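Local coordinates for putative transcription regulator (Lactobacillus plantarum, PDB 3K69), which probably binds DNA as a dimeric winged helix-turn-helix regulator of the Rrf2 type and controls transcription of genes that the structure alone does not identify, at the interface of chains A and B. Numbering follows the deposited sequence. Chains: chain A/B, Putative transcription regulator.

Contact 1: the interface of chains A and B. Residues chain A 133-134; chain B 127, 130.
A:Tyr134 packs against B:Ala127 and B:Gln130 where the long helices of two subunits meet. The protein belongs to the Rrf2 type of regulators, in which a long helix is the usual dimerisation element. Here helix 111-136 supplies the residues on both sides. B:Ala127 and B:Gln130 lie one turn apart, and the tyrosine reaches both.

The side chain of A:Tyr134 leaves its helix with CG anti to the backbone N (chi1 171°), which carries the ring towards chain B. Its CB comes first to the glutamine amide, with A:Tyr134 CB 3.6 Å from B:Gln130 NE2. At the root of the ring the partner changes: A:Tyr134 CG is 3.9 Å from B:Ala127 CA. The two sides of the ring then part company. On one side A:Tyr134 CD2 meets the methyl B:Ala127 CB at 3.4 Å. Further out, A:Tyr134 CE2 is still 3.8 Å from B:Ala127 CB. The alanine CA sits over the same ring, offset towards the rim rather than above the centre. The alanine is small, which may be why the backbone of its helix comes so near the ring face. On the other side of the ring, A:Tyr134 CD1 is 3.8 Å from the amide oxygen B:Gln130 OE1.

B:Gln130 stretches out beyond CG to bring its amide to the base of the tyrosine. The ring and amide planes stand 85° apart, nearly perpendicular, so the amide does not stack on the ring. Its nitrogen points back to the backbone of chain A, with B:Gln130 NE2 3.4 Å from A:Tyr134 N. Both are nitrogens that carry hydrogen, and this approach is packing rather than a bond. The same amide nitrogen lies near A:Ala133 at the margin of the patch, with B:Gln130 NE2 4.2 Å from the methyl A:Ala133 CB.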
ATOM      1  N   ALA A 133      -6.016   7.770   5.674  1.00 16.96           N
ATOM      2  CA  ALA A 133      -7.058   8.175   6.665  1.00 18.77           C
ATOM      3  C   ALA A 133      -7.025   7.292   7.911  1.00 19.23           C
ATOM      4  O   ALA A 133      -7.283   7.759   9.020  1.00 21.08           O
ATOM      5  CB  ALA A 133      -8.519   8.161   6.025  1.00 16.05           C
ATOM      6  N   TYR A 134      -6.716   6.013   7.737  1.00 18.66           N
ATOM      7  CA  TYR A 134      -6.654   5.099   8.881  1.00 19.08           C
ATOM      8  C   TYR A 134      -5.674   5.612   9.969  1.00 19.07           C
ATOM      9  O   TYR A 134      -6.039   5.715  11.152  1.00 20.64           O
ATOM     10  CB  TYR A 134      -6.288   3.665   8.458  1.00 19.53           C
ATOM     11  CG  TYR A 134      -6.006   2.782   9.644  1.00 15.39           C
ATOM     12  CD1 TYR A 134      -7.059   2.296  10.432  1.00 18.07           C
ATOM     13  CD2 TYR A 134      -4.710   2.536  10.053  1.00 19.54           C
ATOM     14  CE1 TYR A 134      -6.815   1.556  11.541  1.00 18.48           C
ATOM     15  CE2 TYR A 134      -4.463   1.759  11.154  1.00 19.96           C
ATOM     16  CZ  TYR A 134      -5.528   1.277  11.898  1.00 21.07           C
ATOM     17  OH  TYR A 134      -5.293   0.530  13.020  1.00 19.89           O
TER
ATOM     18  N   ALA B 127      -4.729  -1.460   8.790  1.00 17.20           N
ATOM     19  CA  ALA B 127      -4.680  -0.421   7.777  1.00 17.21           C
ATOM     20  C   ALA B 127      -4.884  -1.067   6.421  1.00 16.20           C
ATOM     21  O   ALA B 127      -5.611  -0.543   5.610  1.00 16.79           O
ATOM     22  CB  ALA B 127      -3.305   0.353   7.807  1.00 15.96           C
ATOM     23  N   GLN B 130      -8.480  -1.802   5.732  1.00 18.55           N
ATOM     24  CA  GLN B 130      -9.210  -0.574   5.388  1.00 19.57           C
ATOM     25  C   GLN B 130      -8.947  -0.195   3.917  1.00 19.29           C
ATOM     26  O   GLN B 130      -9.860   0.177   3.185  1.00 20.53           O
ATOM     27  CB  GLN B 130      -8.856   0.550   6.362  1.00 19.03           C
ATOM     28  CG  GLN B 130      -9.419   1.923   5.956  1.00 25.24           C
ATOM     29  CD  GLN B 130      -9.705   2.852   7.132  1.00 27.76           C
ATOM     30  OE1 GLN B 130     -10.156   2.391   8.194  1.00 40.81           O
ATOM     31  NE2 GLN B 130      -9.464   4.182   6.943  1.00 29.68           N
TER

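Contact 2: the interface of chains A and B. Residues chain A 122, 126, 129; chain B 151, 154.
B:Leu154 meets A:Asp122 and A:Val126 where the C-terminal helix 152-160 of one subunit lies against helix 111-136 of the other in this Rrf2-type regulator. The leucine crosses the aspartate side chain at about a right angle and the valine at a slant.

The two leucine methyls go to different neighbours. B:Leu154 CD1 lies against the carboxylate, 3.5 Å from A:Asp122 OD2. The other branch turns along the helix of chain A, where B:Leu154 CD2 is 3.7 Å from A:Val126 CG2. The same methyl is approached loosely by the guanidinium group, with A:Arg129 NH2 4.1 Å from B:Leu154 CD2. The arginine chain bends at chi3 to bring that group round.

Two waters join the carboxylate to the backbone of chain B. A:Asp122 OD2 binds water 1 at 2.7 Å and water 2 at 2.8 Å. The backbone N of B:Leu154 donates to water 1 (152° at the hydrogen). The backbone N of B:Gly151 donates to water 2 (159°). The waters are 3.3 Å apart. The N-H groups come from the start of helix 152-160 and the residue just before it. This positive helix end may stabilise a negative charge on the aspartate through the waters. The chi1 of B:Leu154, -66°, sets CG beside its own N. From there CG and CD1 lie against the carboxylate and CD2 points to the valine.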
ATOM      1  N   ASP A 122      -6.948   7.469 -10.723  1.00 15.07           N
ATOM      2  CA  ASP A 122      -7.954   7.956  -9.793  1.00 16.00           C
ATOM      3  C   ASP A 122      -8.316   6.882  -8.736  1.00 15.05           C
ATOM      4  O   ASP A 122      -8.368   7.177  -7.538  1.00 17.99           O
ATOM      5  CB  ASP A 122      -9.199   8.398 -10.521  1.00 17.65           C
ATOM      6  CG  ASP A 122      -9.012   9.674 -11.340  1.00 21.82           C
ATOM      7  OD1 ASP A 122      -7.945  10.348 -11.250  1.00 20.43           O
ATOM      8  OD2 ASP A 122      -9.972  10.015 -12.087  1.00 20.60           O
ATOM      9  N   VAL A 126      -7.617   7.513  -4.774  1.00 17.63           N
ATOM     10  CA  VAL A 126      -8.684   7.487  -3.786  1.00 14.86           C
ATOM     11  C   VAL A 126      -8.439   6.393  -2.719  1.00 18.34           C
ATOM     12  O   VAL A 126      -8.640   6.625  -1.512  1.00 15.46           O
ATOM     13  CB  VAL A 126     -10.089   7.330  -4.474  1.00 13.68           C
ATOM     14  CG1 VAL A 126     -11.171   7.193  -3.437  1.00 13.49           C
ATOM     15  CG2 VAL A 126     -10.366   8.574  -5.413  1.00 10.16           C
ATOM     16  N   ARG A 129      -5.871   7.425  -0.260  1.00 13.30           N
ATOM     17  CA  ARG A 129      -6.385   8.362   0.740  1.00 17.25           C
ATOM     18  C   ARG A 129      -7.140   7.629   1.833  1.00 19.02           C
ATOM     19  O   ARG A 129      -7.017   7.980   2.987  1.00 19.19           O
ATOM     20  CB  ARG A 129      -7.247   9.469   0.109  1.00 14.54           C
ATOM     21  CG  ARG A 129      -6.371  10.523  -0.513  1.00 17.54           C
ATOM     22  CD  ARG A 129      -7.108  11.765  -0.803  1.00 23.49           C
ATOM     23  NE  ARG A 129      -7.969  11.643  -1.975  1.00 22.94           N
ATOM     24  CZ  ARG A 129      -7.623  12.024  -3.202  1.00 20.73           C
ATOM     25  NH1 ARG A 129      -6.411  12.479  -3.456  1.00 16.46           N
ATOM     26  NH2 ARG A 129      -8.480  11.890  -4.193  1.00 21.00           N
TER
ATOM     27  N   GLY B 151     -13.726  10.652 -13.864  1.00 17.02           N
ATOM     28  CA  GLY B 151     -14.067  11.375 -12.655  1.00 18.21           C
ATOM     29  C   GLY B 151     -15.131  10.692 -11.833  1.00 18.18           C
ATOM     30  O   GLY B 151     -15.568  11.232 -10.822  1.00 17.36           O
ATOM     31  N   LEU B 154     -13.744   9.731  -8.478  1.00 18.60           N
ATOM     32  CA  LEU B 154     -13.485  10.958  -7.728  1.00 18.08           C
ATOM     33  C   LEU B 154     -14.780  11.521  -7.146  1.00 17.46           C
ATOM     34  O   LEU B 154     -14.799  11.966  -6.014  1.00 19.54           O
ATOM     35  CB  LEU B 154     -12.758  12.013  -8.569  1.00 18.59           C
ATOM     36  CG  LEU B 154     -11.321  11.682  -9.005  1.00 17.84           C
ATOM     37  CD1 LEU B 154     -10.767  12.728  -9.997  1.00 16.52           C
ATOM     38  CD2 LEU B 154     -10.386  11.488  -7.763  1.00 15.91           C
TER
HETATM   39  O   HOH W   1     -12.456   9.171 -11.266  1.00 17.53           O
HETATM   40  O   HOH W   2     -11.221   8.812 -14.286  1.00 20.00           O

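Contact 1 and contact 2 lie about 15 Å apart, measured between the centres of their C-alpha atoms. Both use helix 111-136 of chain A, contact 2 at its middle turns and contact 1 near its C-terminal end. The partner elements differ. Contact 1 pairs the long helix with its counterpart in chain B, whereas contact 2 brings in the C-terminal helix 152-160 and the residue before it. Each has a two-fold twin with the chains exchanged. The pairing thus joins long helices and C-terminal segments of both subunits, which fits a dimer of the Rrf2 type.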